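Local coordinates for protein fanconi-associated nuclease 1 homolog (Pseudomonas aeruginosa, PDB 5Y7Q) that is a bacterial homologue of Fanconi-associated nuclease 1, combining HTH, SAP and VRR-NUC family regions, and holds bound DNA in this structure, at residues R67-A72 / L118-A123; S80-V85 / A103-T108; R86-K91 / R188-C193; L94-K99 / K138-Q143. All coordinates share one frame; numbering follows the deposited sequence.

Interaction 1: residues R67-A72 / L118-A123; sequences RAFIAA and LGWVDA
Phe69 of helix 64-75 lies over one face of the Trp120 indole, joining two elements of the FAN1 HTH domain: this helix and the turn that leads from helix 108-118 into strand 121-123. The rings meet obliquely, their planes 35° apart, and the centroid of the Phe69 ring is 4.3 Å from that of the six-membered ring of Trp120. Phe69 makes this approach with one side of its ring, CD2 and CE2 lying over the benzo part of the indole. Its CG is anti to the backbone N (chi1 178°), a torsion that swings the ring round until CD2 and CE2 lie against the indole. The other face of the indole is met by Leu118 CD1, which sits 3.8 Å above the plane near the rim, so the ring lies between a phenylalanine and a leucine of its own segment. Gly119, with positive phi (78°), ends the helical course of the chain and turns it between Leu118 and Trp120. Leu84 of helix 78-89 and Leu76 also pack on Trp120. One turn along helix 64-75 from Phe69, Ala72 points its methyl at both partners: CB is 3.6 Å from Trp120 CH2 and 4.1 Å from Leu118 CD2.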
# COMPACT_ATOMS: atom_id res chain seq x y z
N ARG A 67 8.56 -10.94 -27.76
CA ARG A 67 9.93 -11.18 -28.23
C ARG A 67 10.25 -10.28 -29.41
O ARG A 67 11.34 -9.70 -29.46
CB ARG A 67 10.14 -12.66 -28.57
CG ARG A 67 9.94 -13.55 -27.36
CD ARG A 67 10.41 -14.96 -27.58
NE ARG A 67 9.79 -15.53 -28.77
CZ ARG A 67 8.61 -16.15 -28.77
NH1 ARG A 67 8.13 -16.63 -29.92
NH2 ARG A 67 7.91 -16.28 -27.66
N ALA A 68 9.29 -10.10 -30.33
CA ALA A 68 9.43 -9.12 -31.40
C ALA A 68 9.69 -7.72 -30.85
O ALA A 68 10.49 -6.96 -31.42
CB ALA A 68 8.19 -9.12 -32.28
N PHE A 69 9.04 -7.35 -29.75
CA PHE A 69 9.29 -6.02 -29.19
C PHE A 69 10.71 -5.91 -28.67
O PHE A 69 11.41 -4.91 -28.92
CB PHE A 69 8.28 -5.70 -28.10
CG PHE A 69 8.51 -4.37 -27.45
CD1 PHE A 69 9.35 -4.24 -26.36
CD2 PHE A 69 7.89 -3.23 -27.95
CE1 PHE A 69 9.59 -3.01 -25.78
CE2 PHE A 69 8.11 -1.99 -27.38
CZ PHE A 69 8.96 -1.89 -26.28
N ILE A 70 11.18 -6.92 -27.93
CA ILE A 70 12.51 -6.82 -27.32
C ILE A 70 13.59 -6.78 -28.40
O ILE A 70 14.48 -5.91 -28.38
CB ILE A 70 12.72 -7.97 -26.32
CG1 ILE A 70 11.79 -7.78 -25.13
CG2 ILE A 70 14.14 -7.99 -25.84
CD1 ILE A 70 12.12 -8.67 -23.95
N ALA A 71 13.48 -7.67 -29.39
CA ALA A 71 14.43 -7.70 -30.51
C ALA A 71 14.40 -6.40 -31.32
O ALA A 71 15.45 -5.80 -31.62
CB ALA A 71 14.14 -8.89 -31.42
N ALA A 72 13.19 -5.96 -31.69
CA ALA A 72 13.08 -4.76 -32.50
C ALA A 72 13.72 -3.58 -31.77
O ALA A 72 14.51 -2.83 -32.35
CB ALA A 72 11.62 -4.48 -32.84
N LEU A 118 7.75 1.46 -36.87
CA LEU A 118 7.30 0.27 -36.16
C LEU A 118 5.87 0.36 -35.66
O LEU A 118 5.33 -0.65 -35.19
CB LEU A 118 8.21 0.01 -34.96
CG LEU A 118 9.63 -0.47 -35.19
CD1 LEU A 118 10.53 -0.02 -34.02
CD2 LEU A 118 9.63 -1.98 -35.34
N GLY A 119 5.25 1.53 -35.71
CA GLY A 119 3.94 1.71 -35.15
C GLY A 119 3.90 1.84 -33.63
O GLY A 119 2.80 1.96 -33.07
N TRP A 120 5.04 1.82 -32.96
CA TRP A 120 5.03 2.05 -31.52
C TRP A 120 4.72 3.50 -31.18
O TRP A 120 4.43 3.79 -30.01
CB TRP A 120 6.37 1.65 -30.91
CG TRP A 120 6.68 0.21 -31.09
CD1 TRP A 120 5.84 -0.78 -31.52
CD2 TRP A 120 7.94 -0.41 -30.85
NE1 TRP A 120 6.50 -1.98 -31.55
CE2 TRP A 120 7.79 -1.78 -31.15
CE3 TRP A 120 9.18 0.05 -30.40
CZ2 TRP A 120 8.83 -2.69 -31.02
CZ3 TRP A 120 10.20 -0.84 -30.26
CH2 TRP A 120 10.03 -2.20 -30.58
N VAL A 121 4.78 4.41 -32.14
CA VAL A 121 4.31 5.78 -31.97
C VAL A 121 3.51 6.14 -33.21
O VAL A 121 3.97 5.90 -34.33
CB VAL A 121 5.48 6.77 -31.75
CG1 VAL A 121 4.98 8.21 -31.73
CG2 VAL A 121 6.24 6.47 -30.47
N ASP A 122 2.28 6.62 -33.00
CA ASP A 122 1.46 7.28 -34.01
C ASP A 122 1.87 8.75 -34.08
O ASP A 122 1.92 9.43 -33.05
CB ASP A 122 -0.03 7.22 -33.62
CG ASP A 122 -0.82 6.14 -34.36
OD1 ASP A 122 -0.58 5.92 -35.57
OD2 ASP A 122 -1.73 5.54 -33.71
N ALA A 123 2.21 9.24 -35.28
CA ALA A 123 2.01 10.66 -35.50
C ALA A 123 0.56 10.87 -35.91
O ALA A 123 -0.11 9.94 -36.35
CB ALA A 123 2.96 11.24 -36.52

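Interaction 2: residues S80-V85 / A103-T108; sequences SQALLV and AEIGDT
Within the FAN1 HTH domain, the loop that enters helix 108-118 is pinned to helix 78-89 by Ile105, whose delta methyl rests on Ala82 and Leu83. It is an apolar contact between buried helix residues and the loop, and the two backbones come nearest at Ala82 and Ile105, whose CA atoms are 6.9 Å apart. Ile105 reaches across with its longer branch: CG1 is anti to the carbonyl carbon and the chain runs on nearly straight (chi2 -159°), which sets CD1 against the helix surface. There CD1 lies 3.6 Å from Ala82 CB and 3.5 Å from Leu83 N, with Leu83 CB a little farther off at 4.2 Å. The methyl therefore covers the place where two successive helix residues join, touching side chain and backbone alike. The small Ala82 methyl leaves the helix toward the loop, and Ile105 CD1 lies beside it, not at its tip.

Past Ile105 the chain turns at Gly106, with phi 77°, and Asp107 takes the N-cap position of helix 108-118; its OD1 makes weak hydrogen bonds to the backbone N of Arg109 and Ala110. Thr108 then opens the helix, its OG1 held by the carbonyl oxygen of Leu100. From the opposite segment, Ser80 OG is hydrogen-bonded to Ala111 O, a further tie between helices 78-89 and 108-118. A second, looser touch is made by Leu83, whose CD2 lies 4.2 Å from both Thr108 CG2 and Thr108 O.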
# COMPACT_ATOMS: atom_id res chain seq x y z
N SER A 80 16.62 6.87 -30.70
CA SER A 80 15.23 6.45 -30.73
C SER A 80 14.89 5.59 -29.52
O SER A 80 13.80 5.73 -28.94
CB SER A 80 14.93 5.72 -32.02
OG SER A 80 15.50 6.42 -33.09
N GLN A 81 15.79 4.69 -29.13
CA GLN A 81 15.62 4.01 -27.84
C GLN A 81 15.37 5.02 -26.72
O GLN A 81 14.39 4.91 -25.97
CB GLN A 81 16.86 3.16 -27.53
CG GLN A 81 17.00 1.89 -28.35
CD GLN A 81 18.22 1.08 -27.95
OE1 GLN A 81 19.26 1.64 -27.65
NE2 GLN A 81 18.09 -0.24 -27.95
N ALA A 82 16.25 6.03 -26.62
CA ALA A 82 16.17 7.01 -25.54
C ALA A 82 14.85 7.76 -25.57
O ALA A 82 14.20 7.93 -24.53
CB ALA A 82 17.32 8.01 -25.64
N LEU A 83 14.43 8.19 -26.76
CA LEU A 83 13.16 8.90 -26.88
C LEU A 83 12.03 8.03 -26.39
O LEU A 83 11.16 8.49 -25.64
CB LEU A 83 12.92 9.32 -28.31
CG LEU A 83 11.61 10.08 -28.40
CD1 LEU A 83 11.71 11.31 -27.49
CD2 LEU A 83 11.32 10.47 -29.86
N LEU A 84 12.05 6.75 -26.79
CA LEU A 84 11.00 5.84 -26.33
C LEU A 84 10.92 5.83 -24.82
O LEU A 84 9.86 6.07 -24.23
CB LEU A 84 11.26 4.43 -26.84
CG LEU A 84 10.01 3.59 -26.66
CD1 LEU A 84 8.83 4.35 -27.26
CD2 LEU A 84 10.17 2.25 -27.34
N VAL A 85 12.06 5.57 -24.17
CA VAL A 85 12.01 5.40 -22.73
C VAL A 85 11.51 6.68 -22.07
O VAL A 85 10.69 6.63 -21.13
CB VAL A 85 13.39 4.96 -22.23
CG1 VAL A 85 13.42 4.94 -20.75
CG2 VAL A 85 13.68 3.57 -22.77
N ALA A 103 18.59 16.96 -24.58
CA ALA A 103 19.87 17.27 -25.21
C ALA A 103 20.66 16.03 -25.62
O ALA A 103 21.37 16.05 -26.63
CB ALA A 103 20.70 18.15 -24.28
N GLU A 104 20.59 14.94 -24.85
CA GLU A 104 21.24 13.70 -25.27
C GLU A 104 20.67 13.19 -26.58
O GLU A 104 21.38 12.53 -27.35
CB GLU A 104 21.06 12.59 -24.22
CG GLU A 104 20.76 13.04 -22.79
CD GLU A 104 19.30 13.35 -22.54
OE1 GLU A 104 18.99 14.55 -22.39
OE2 GLU A 104 18.47 12.41 -22.46
N ILE A 105 19.38 13.43 -26.81
CA ILE A 105 18.72 12.91 -28.00
C ILE A 105 18.94 13.84 -29.20
O ILE A 105 19.11 13.38 -30.34
CB ILE A 105 17.24 12.69 -27.68
CG1 ILE A 105 17.13 12.02 -26.30
CG2 ILE A 105 16.60 11.82 -28.70
CD1 ILE A 105 15.83 11.27 -26.02
N GLY A 106 18.98 15.15 -28.97
CA GLY A 106 19.02 16.11 -30.06
C GLY A 106 17.66 16.30 -30.71
O GLY A 106 16.63 16.33 -30.02
N ASP A 107 17.67 16.42 -32.04
CA ASP A 107 16.45 16.62 -32.82
C ASP A 107 15.42 15.54 -32.51
O ASP A 107 15.69 14.35 -32.66
CB ASP A 107 16.83 16.60 -34.31
CG ASP A 107 15.64 16.83 -35.24
OD1 ASP A 107 14.47 16.79 -34.79
OD2 ASP A 107 15.90 17.04 -36.45
N THR A 108 14.23 15.97 -32.10
CA THR A 108 13.20 15.01 -31.71
C THR A 108 12.59 14.33 -32.91
O THR A 108 12.41 13.11 -32.91
CB THR A 108 12.11 15.69 -30.89
OG1 THR A 108 12.69 16.32 -29.74
CG2 THR A 108 11.06 14.67 -30.42

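Interaction 3: residues R86-K91 / R188-C193; sequences RMVMRK and RCMALC. With nucleotides of chain B.
Val88, near the end of helix 78-89, receives two sulfur-bearing side chains from the start of helix 190-201, one on each of its methyls. Met190 CE lies 3.6 Å from Val88 CG1, the two side chains running at a slant to each other, and Cys193 SG lies 4.2 Å from Val88 CG2. The bend of Met190 at chi2 (53°) carries its thioether end over to the valine. Three residues farther on, Cys193 points straight at the same side chain. Trp208 and Leu187 also pack on Val88, placing it in an apolar seam between helix 78-89 and helix 190-201.

The same segment grips the backbone of DNA chain B. Both terminal nitrogens of Arg86 donate to OP2 of DG10 of chain B, NH1 at 3.0 Å and NH2 at 3.2 Å, and this oxygen sits in the guanidinium plane, at its edge. Arg90 NE bonds OP1 of DT8 of chain B at 2.9 Å, while the backbone N of Lys91 takes the other oxygen, OP2, of that phosphate at 2.7 Å. Second-shell residues fix both arginines: Glu104 OE2 forms a salt bridge with Arg86 NH2 and Tyr43 a cation-pi contact, and Arg90 NH1 is hydrogen-bonded to Lys99 O and Tyr102 OH.

Every one of these DNA bonds ends on a phosphate oxygen, so they read the sugar-phosphate backbone and not the bases, consistent with binding that depends little on sequence.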
# COMPACT_ATOMS: atom_id res chain seq x y z
N ARG A 86 11.92 7.83 -22.61
CA ARG A 86 11.38 9.09 -22.11
C ARG A 86 9.86 9.12 -22.19
O ARG A 86 9.20 9.50 -21.22
CB ARG A 86 11.98 10.26 -22.86
CG ARG A 86 13.43 10.45 -22.60
CD ARG A 86 13.72 10.66 -21.16
NE ARG A 86 15.01 11.32 -21.06
CZ ARG A 86 15.52 11.86 -19.96
NH1 ARG A 86 14.83 11.82 -18.83
NH2 ARG A 86 16.71 12.46 -20.00
N MET A 87 9.27 8.73 -23.32
CA MET A 87 7.81 8.78 -23.39
C MET A 87 7.17 7.80 -22.40
O MET A 87 6.15 8.13 -21.77
CB MET A 87 7.33 8.50 -24.82
CG MET A 87 7.93 9.47 -25.87
SD MET A 87 7.69 9.00 -27.57
CE MET A 87 5.93 9.07 -27.64
N VAL A 88 7.76 6.62 -22.25
CA VAL A 88 7.20 5.59 -21.39
C VAL A 88 7.19 6.04 -19.94
O VAL A 88 6.24 5.78 -19.20
CB VAL A 88 7.98 4.28 -21.56
CG1 VAL A 88 7.50 3.22 -20.59
CG2 VAL A 88 7.90 3.78 -23.02
N MET A 89 8.23 6.73 -19.50
CA MET A 89 8.31 7.11 -18.10
C MET A 89 7.53 8.37 -17.76
O MET A 89 7.45 8.72 -16.58
CB MET A 89 9.77 7.31 -17.69
CG MET A 89 10.55 6.04 -17.74
SD MET A 89 12.27 6.27 -17.32
CE MET A 89 12.56 7.94 -17.98
N ARG A 90 6.98 9.07 -18.74
CA ARG A 90 6.19 10.24 -18.41
C ARG A 90 4.72 9.84 -18.35
O ARG A 90 4.34 8.73 -18.73
CB ARG A 90 6.43 11.37 -19.42
CG ARG A 90 7.75 12.10 -19.24
CD ARG A 90 8.19 12.92 -20.46
NE ARG A 90 7.30 14.06 -20.71
CZ ARG A 90 7.70 15.22 -21.23
NH1 ARG A 90 8.98 15.41 -21.54
NH2 ARG A 90 6.81 16.20 -21.42
N LYS A 91 3.90 10.78 -17.91
CA LYS A 91 2.49 10.51 -17.67
C LYS A 91 1.70 10.59 -18.97
O LYS A 91 1.97 11.43 -19.84
CB LYS A 91 1.93 11.51 -16.65
CG LYS A 91 0.41 11.54 -16.48
CD LYS A 91 -0.12 10.25 -15.88
CE LYS A 91 -0.41 10.41 -14.39
NZ LYS A 91 -1.55 11.36 -14.12
N ARG A 188 1.89 3.95 -28.60
CA ARG A 188 0.95 2.84 -28.76
C ARG A 188 1.35 1.51 -28.12
O ARG A 188 0.59 0.54 -28.23
CB ARG A 188 0.64 2.64 -30.25
CG ARG A 188 -0.47 3.56 -30.74
CD ARG A 188 -1.75 2.79 -31.04
NE ARG A 188 -1.48 1.38 -31.36
CZ ARG A 188 -1.00 0.94 -32.53
NH1 ARG A 188 -0.78 -0.37 -32.71
NH2 ARG A 188 -0.70 1.80 -33.50
N CYS A 189 2.53 1.41 -27.51
CA CYS A 189 3.01 0.17 -26.89
C CYS A 189 2.84 0.10 -25.34
O CYS A 189 3.38 -0.81 -24.71
CB CYS A 189 4.47 -0.08 -27.29
SG CYS A 189 5.63 1.24 -26.85
N MET A 190 2.14 1.06 -24.72
CA MET A 190 2.13 1.14 -23.25
C MET A 190 1.63 -0.13 -22.56
O MET A 190 2.07 -0.42 -21.45
CB MET A 190 1.27 2.30 -22.78
CG MET A 190 1.83 2.97 -21.60
SD MET A 190 3.54 3.47 -21.85
CE MET A 190 3.97 3.85 -20.15
N ALA A 191 0.69 -0.88 -23.15
CA ALA A 191 0.24 -2.09 -22.49
C ALA A 191 1.36 -3.11 -22.39
O ALA A 191 1.58 -3.71 -21.34
CB ALA A 191 -0.96 -2.71 -23.21
N LEU A 192 2.10 -3.30 -23.49
CA LEU A 192 3.22 -4.23 -23.50
C LEU A 192 4.33 -3.79 -22.53
O LEU A 192 4.98 -4.62 -21.89
CB LEU A 192 3.73 -4.34 -24.93
CG LEU A 192 5.04 -5.00 -25.24
CD1 LEU A 192 5.09 -6.28 -24.48
CD2 LEU A 192 5.03 -5.27 -26.70
N CYS A 193 4.55 -2.49 -22.41
CA CYS A 193 5.49 -1.98 -21.41
C CYS A 193 5.00 -2.24 -19.99
O CYS A 193 5.77 -2.68 -19.12
CB CYS A 193 5.73 -0.50 -21.63
SG CYS A 193 6.68 -0.21 -23.12
P DT B 8 5.14 14.31 -17.34
OP1 DT B 8 5.10 14.50 -18.82
OP2 DT B 8 4.72 13.03 -16.73
O5' DT B 8 6.58 14.77 -16.89
C5' DT B 8 6.91 16.12 -17.08
C4' DT B 8 8.31 16.41 -16.67
O4' DT B 8 8.33 16.76 -15.27
C3' DT B 8 9.27 15.24 -16.83
O3' DT B 8 10.44 15.72 -17.39
C2' DT B 8 9.49 14.75 -15.38
C1' DT B 8 9.35 16.05 -14.62
N1 DT B 8 8.99 15.93 -13.15
C2 DT B 8 9.68 16.70 -12.24
O2 DT B 8 10.59 17.46 -12.55
N3 DT B 8 9.28 16.57 -10.93
C4 DT B 8 8.27 15.75 -10.45
O4 DT B 8 7.98 15.71 -9.25
C5 DT B 8 7.59 14.97 -11.44
C7 DT B 8 6.48 14.06 -11.02
C6 DT B 8 7.97 15.10 -12.74
P DG B 10 17.57 14.06 -16.31
OP1 DG B 10 18.48 14.88 -17.14
OP2 DG B 10 16.83 12.90 -16.85
O5' DG B 10 18.44 13.63 -15.06
C5' DG B 10 19.12 14.64 -14.33
C4' DG B 10 19.43 14.16 -12.95
O4' DG B 10 18.20 14.05 -12.21
C3' DG B 10 20.08 12.78 -12.91
O3' DG B 10 21.35 12.86 -12.30
C2' DG B 10 19.13 11.90 -12.11
C1' DG B 10 18.24 12.91 -11.40
N9 DG B 10 16.89 12.40 -11.25
C8 DG B 10 16.14 11.74 -12.19
N7 DG B 10 14.96 11.39 -11.76
C5 DG B 10 14.93 11.85 -10.45
C6 DG B 10 13.90 11.77 -9.47
O6 DG B 10 12.78 11.25 -9.58
N1 DG B 10 14.30 12.37 -8.27
C2 DG B 10 15.53 12.96 -8.04
N2 DG B 10 15.74 13.49 -6.83
N3 DG B 10 16.49 13.05 -8.95
C4 DG B 10 16.12 12.47 -10.12
P DT B 9 11.51 14.73 -18.04
OP1 DT B 9 11.86 15.45 -19.28
OP2 DT B 9 11.09 13.31 -17.99
O5' DT B 9 12.74 14.85 -17.05
C5' DT B 9 13.19 16.14 -16.68
C4' DT B 9 14.31 16.05 -15.67
O4' DT B 9 13.75 16.11 -14.33
C3' DT B 9 15.13 14.75 -15.74
O3' DT B 9 16.49 15.06 -15.69
C2' DT B 9 14.69 13.97 -14.51
C1' DT B 9 14.31 15.09 -13.54
N1 DT B 9 13.27 14.66 -12.53
C2 DT B 9 13.36 15.12 -11.22
O2 DT B 9 14.25 15.86 -10.82
N3 DT B 9 12.37 14.66 -10.40
C4 DT B 9 11.32 13.81 -10.74
O4 DT B 9 10.47 13.44 -9.92
C5 DT B 9 11.30 13.37 -12.11
C7 DT B 9 10.23 12.45 -12.58
C6 DT B 9 12.26 13.81 -12.93

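Interaction 4: residues L94-K99 / K138-Q143; sequences LFREGK and KDELSQ. With nucleotides of chain D.
A bend at chi3 (54°) turns the end of the Arg96 side chain, and Glu140, extended beyond its CG (chi2 -167°), comes to meet it from the opposite direction. Their CA atoms stay 14.0 Å apart, so the contact is made wholly by the ends of two long side chains. Arg96 NH1 donates to Glu140 OE2 at 3.4 Å, a weak hydrogen bond within a salt bridge; NH2 lies farther from the same oxygen, at 3.9 Å. The guanidinium and carboxylate planes are turned 65° from each other, so the two groups do not pair as a flat fork.

This bridge links strand 94-96 of the FAN1 HTH domain to helix 138-144 in the SAP domain. Neither partner relies on it alone: Arg96 NH2 has a salt bridge to Glu182 OE1, Arg96 NH1 also bonds Leu135 O, and Glu140 OE2 accepts a weak bond from Lys137 N.

DNA chain D passes beside the pair. The backbone N of Lys138, in the first turn of its helix, makes weak bonds to OP1 and OP2 of DA20 of chain D at 3.2 Å and 3.4 Å. The Lys138 chain stretches on to the next phosphate, where NZ makes a weak bond to OP2 of DA21 of chain D at 3.4 Å; Leu154 O holds the same NZ. From the HTH side, Lys99 CE comes within 3.6 Å of OP1 of DC19 of chain D.

The long bond and shared partners suggest a join that is probably more electrostatic than directional, and the positive helix start would probably favour the phosphate.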
# COMPACT_ATOMS: atom_id res chain seq x y z
N LEU A 94 0.12 10.90 -24.68
CA LEU A 94 0.12 11.94 -25.71
C LEU A 94 1.14 13.03 -25.39
O LEU A 94 1.18 13.54 -24.27
CB LEU A 94 -1.26 12.58 -25.81
CG LEU A 94 -2.43 11.67 -26.17
CD1 LEU A 94 -3.76 12.33 -25.76
CD2 LEU A 94 -2.41 11.30 -27.67
N PHE A 95 1.95 13.39 -26.38
CA PHE A 95 3.02 14.36 -26.18
C PHE A 95 3.11 15.32 -27.36
O PHE A 95 2.81 14.96 -28.50
CB PHE A 95 4.37 13.67 -25.98
CG PHE A 95 4.36 12.69 -24.84
CD1 PHE A 95 4.17 11.34 -25.08
CD2 PHE A 95 4.48 13.12 -23.53
CE1 PHE A 95 4.12 10.45 -24.04
CE2 PHE A 95 4.44 12.23 -22.50
CZ PHE A 95 4.26 10.89 -22.75
N ARG A 96 3.50 16.56 -27.06
CA ARG A 96 3.77 17.56 -28.07
C ARG A 96 5.27 17.60 -28.31
O ARG A 96 6.04 17.59 -27.36
CB ARG A 96 3.31 18.95 -27.62
CG ARG A 96 1.84 19.12 -27.30
CD ARG A 96 1.62 20.46 -26.59
NE ARG A 96 2.16 21.62 -27.31
CZ ARG A 96 1.46 22.70 -27.66
NH1 ARG A 96 0.17 22.81 -27.37
NH2 ARG A 96 2.06 23.70 -28.31
N GLU A 97 5.67 17.68 -29.58
CA GLU A 97 7.10 17.62 -29.91
C GLU A 97 7.94 18.55 -29.02
O GLU A 97 9.03 18.18 -28.58
CB GLU A 97 7.30 17.96 -31.39
CG GLU A 97 8.72 17.80 -31.85
CD GLU A 97 8.85 17.93 -33.35
OE1 GLU A 97 9.36 18.98 -33.82
OE2 GLU A 97 8.43 16.99 -34.06
N GLY A 98 7.43 19.75 -28.73
CA GLY A 98 8.22 20.73 -28.01
C GLY A 98 8.45 20.36 -26.56
O GLY A 98 9.47 20.72 -25.98
N LYS A 99 7.51 19.62 -25.97
CA LYS A 99 7.72 19.13 -24.62
C LYS A 99 8.63 17.90 -24.59
O LYS A 99 9.03 17.47 -23.50
CB LYS A 99 6.35 18.86 -23.98
CG LYS A 99 5.62 20.16 -23.61
CD LYS A 99 4.53 19.93 -22.57
CE LYS A 99 4.18 21.22 -21.82
NZ LYS A 99 3.24 20.99 -20.67
N LYS A 138 -4.66 26.92 -22.57
CA LYS A 138 -5.99 27.51 -22.46
C LYS A 138 -6.14 28.73 -23.35
O LYS A 138 -7.25 29.04 -23.79
CB LYS A 138 -6.31 27.87 -21.01
CG LYS A 138 -7.74 28.39 -20.82
CD LYS A 138 -8.01 28.92 -19.40
CE LYS A 138 -9.35 29.66 -19.33
NZ LYS A 138 -9.68 30.11 -17.93
N ASP A 139 -5.05 29.46 -23.61
CA ASP A 139 -5.11 30.56 -24.57
C ASP A 139 -5.44 30.04 -25.96
O ASP A 139 -6.41 30.49 -26.59
CB ASP A 139 -3.79 31.31 -24.59
CG ASP A 139 -3.72 32.38 -23.54
OD1 ASP A 139 -4.71 33.14 -23.39
OD2 ASP A 139 -2.68 32.46 -22.85
N GLU A 140 -4.64 29.09 -26.45
CA GLU A 140 -4.90 28.50 -27.76
C GLU A 140 -6.32 27.96 -27.86
O GLU A 140 -6.99 28.16 -28.88
CB GLU A 140 -3.88 27.38 -28.02
CG GLU A 140 -2.60 27.54 -27.23
CD GLU A 140 -1.50 26.63 -27.73
OE1 GLU A 140 -1.42 26.45 -28.97
OE2 GLU A 140 -0.72 26.08 -26.91
N LEU A 141 -6.81 27.31 -26.80
CA LEU A 141 -8.16 26.73 -26.83
C LEU A 141 -9.23 27.81 -26.78
O LEU A 141 -10.29 27.67 -27.40
CB LEU A 141 -8.33 25.77 -25.67
CG LEU A 141 -7.70 24.42 -25.95
CD1 LEU A 141 -7.59 23.63 -24.67
CD2 LEU A 141 -8.56 23.69 -26.96
N SER A 142 -8.97 28.88 -26.02
CA SER A 142 -9.89 30.00 -25.96
C SER A 142 -10.06 30.64 -27.33
O SER A 142 -11.18 30.94 -27.75
CB SER A 142 -9.37 31.03 -24.95
OG SER A 142 -10.27 31.21 -23.87
N GLN A 143 -8.94 30.83 -28.04
CA GLN A 143 -8.97 31.41 -29.37
C GLN A 143 -9.58 30.46 -30.39
O GLN A 143 -10.35 30.89 -31.27
CB GLN A 143 -7.55 31.80 -29.79
CG GLN A 143 -7.46 32.46 -31.14
CD GLN A 143 -6.04 32.55 -31.66
OE1 GLN A 143 -5.13 31.89 -31.13
NE2 GLN A 143 -5.84 33.36 -32.69
P DA D 20 -2.74 26.04 -19.57
OP1 DA D 20 -3.35 25.00 -20.41
OP2 DA D 20 -2.30 27.35 -20.10
O5' DA D 20 -3.76 26.35 -18.42
C5' DA D 20 -3.23 26.70 -17.20
C4' DA D 20 -4.11 26.27 -16.08
O4' DA D 20 -3.39 26.56 -14.86
C3' DA D 20 -5.38 27.08 -15.95
O3' DA D 20 -6.25 26.45 -15.01
C2' DA D 20 -4.81 28.39 -15.41
C1' DA D 20 -3.67 27.90 -14.49
N9 DA D 20 -2.44 28.68 -14.58
C8 DA D 20 -1.81 29.14 -15.71
N7 DA D 20 -0.71 29.80 -15.47
C5 DA D 20 -0.61 29.79 -14.08
C6 DA D 20 0.35 30.34 -13.18
N6 DA D 20 1.43 31.04 -13.57
N1 DA D 20 0.13 30.14 -11.86
C2 DA D 20 -0.94 29.44 -11.48
N3 DA D 20 -1.89 28.89 -12.23
C4 DA D 20 -1.66 29.10 -13.53
P DC D 19 3.76 25.45 -20.64
OP1 DC D 19 3.28 24.72 -21.84
OP2 DC D 19 4.36 26.80 -20.74
O5' DC D 19 2.51 25.54 -19.66
C5' DC D 19 1.93 24.35 -19.18
C4' DC D 19 0.68 24.65 -18.39
O4' DC D 19 1.02 25.07 -17.04
C3' DC D 19 -0.20 25.74 -18.97
O3' DC D 19 -1.54 25.37 -18.75
C2' DC D 19 0.19 26.96 -18.14
C1' DC D 19 0.45 26.33 -16.78
N1 DC D 19 1.41 27.07 -15.96
C2 DC D 19 1.32 26.99 -14.57
O2 DC D 19 0.41 26.32 -14.09
N3 DC D 19 2.23 27.64 -13.81
C4 DC D 19 3.19 28.35 -14.40
N4 DC D 19 4.07 28.99 -13.62
C5 DC D 19 3.31 28.43 -15.82
C6 DC D 19 2.41 27.78 -16.55
P DA D 21 -7.82 26.80 -14.95
OP1 DA D 21 -8.61 25.55 -14.79
OP2 DA D 21 -8.12 27.76 -16.04
O5' DA D 21 -7.97 27.58 -13.58
C5' DA D 21 -7.70 28.94 -13.55
C4' DA D 21 -7.40 29.40 -12.16
O4' DA D 21 -5.97 29.57 -12.02
C3' DA D 21 -8.04 30.73 -11.83
O3' DA D 21 -8.70 30.70 -10.60
C2' DA D 21 -6.90 31.73 -11.83
C1' DA D 21 -5.65 30.89 -11.65
N9 DA D 21 -4.56 31.36 -12.51
C8 DA D 21 -4.51 31.32 -13.87
N7 DA D 21 -3.43 31.86 -14.39
C5 DA D 21 -2.73 32.31 -13.29
C6 DA D 21 -1.49 32.96 -13.16
N6 DA D 21 -0.71 33.30 -14.20
N1 DA D 21 -1.07 33.26 -11.91
C2 DA D 21 -1.84 32.92 -10.87
N3 DA D 21 -3.02 32.30 -10.86
C4 DA D 21 -3.41 32.01 -12.12

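Interactions 1, 2 and 3 cluster round helices 64-75 and 78-89, their centres 11 to 15 Å apart, while interaction 4 lies 20 to 27 Å from them toward the SAP domain. Helix 78-89 serves both interactions 2 and 3, and helix 64-75, used by interaction 1, comes just before it. The first segments follow one another from 67 to 99; their partners come at 118-123, 103-108, 188-193 and 138-143, so most of the closed loops interlock. Interactions 1 and 4 reach the same three-stranded sheet, whose outer strands are 94-96 and 121-123. Interactions 3 and 4 face different DNA chains, so one compact unit carries contacts to both.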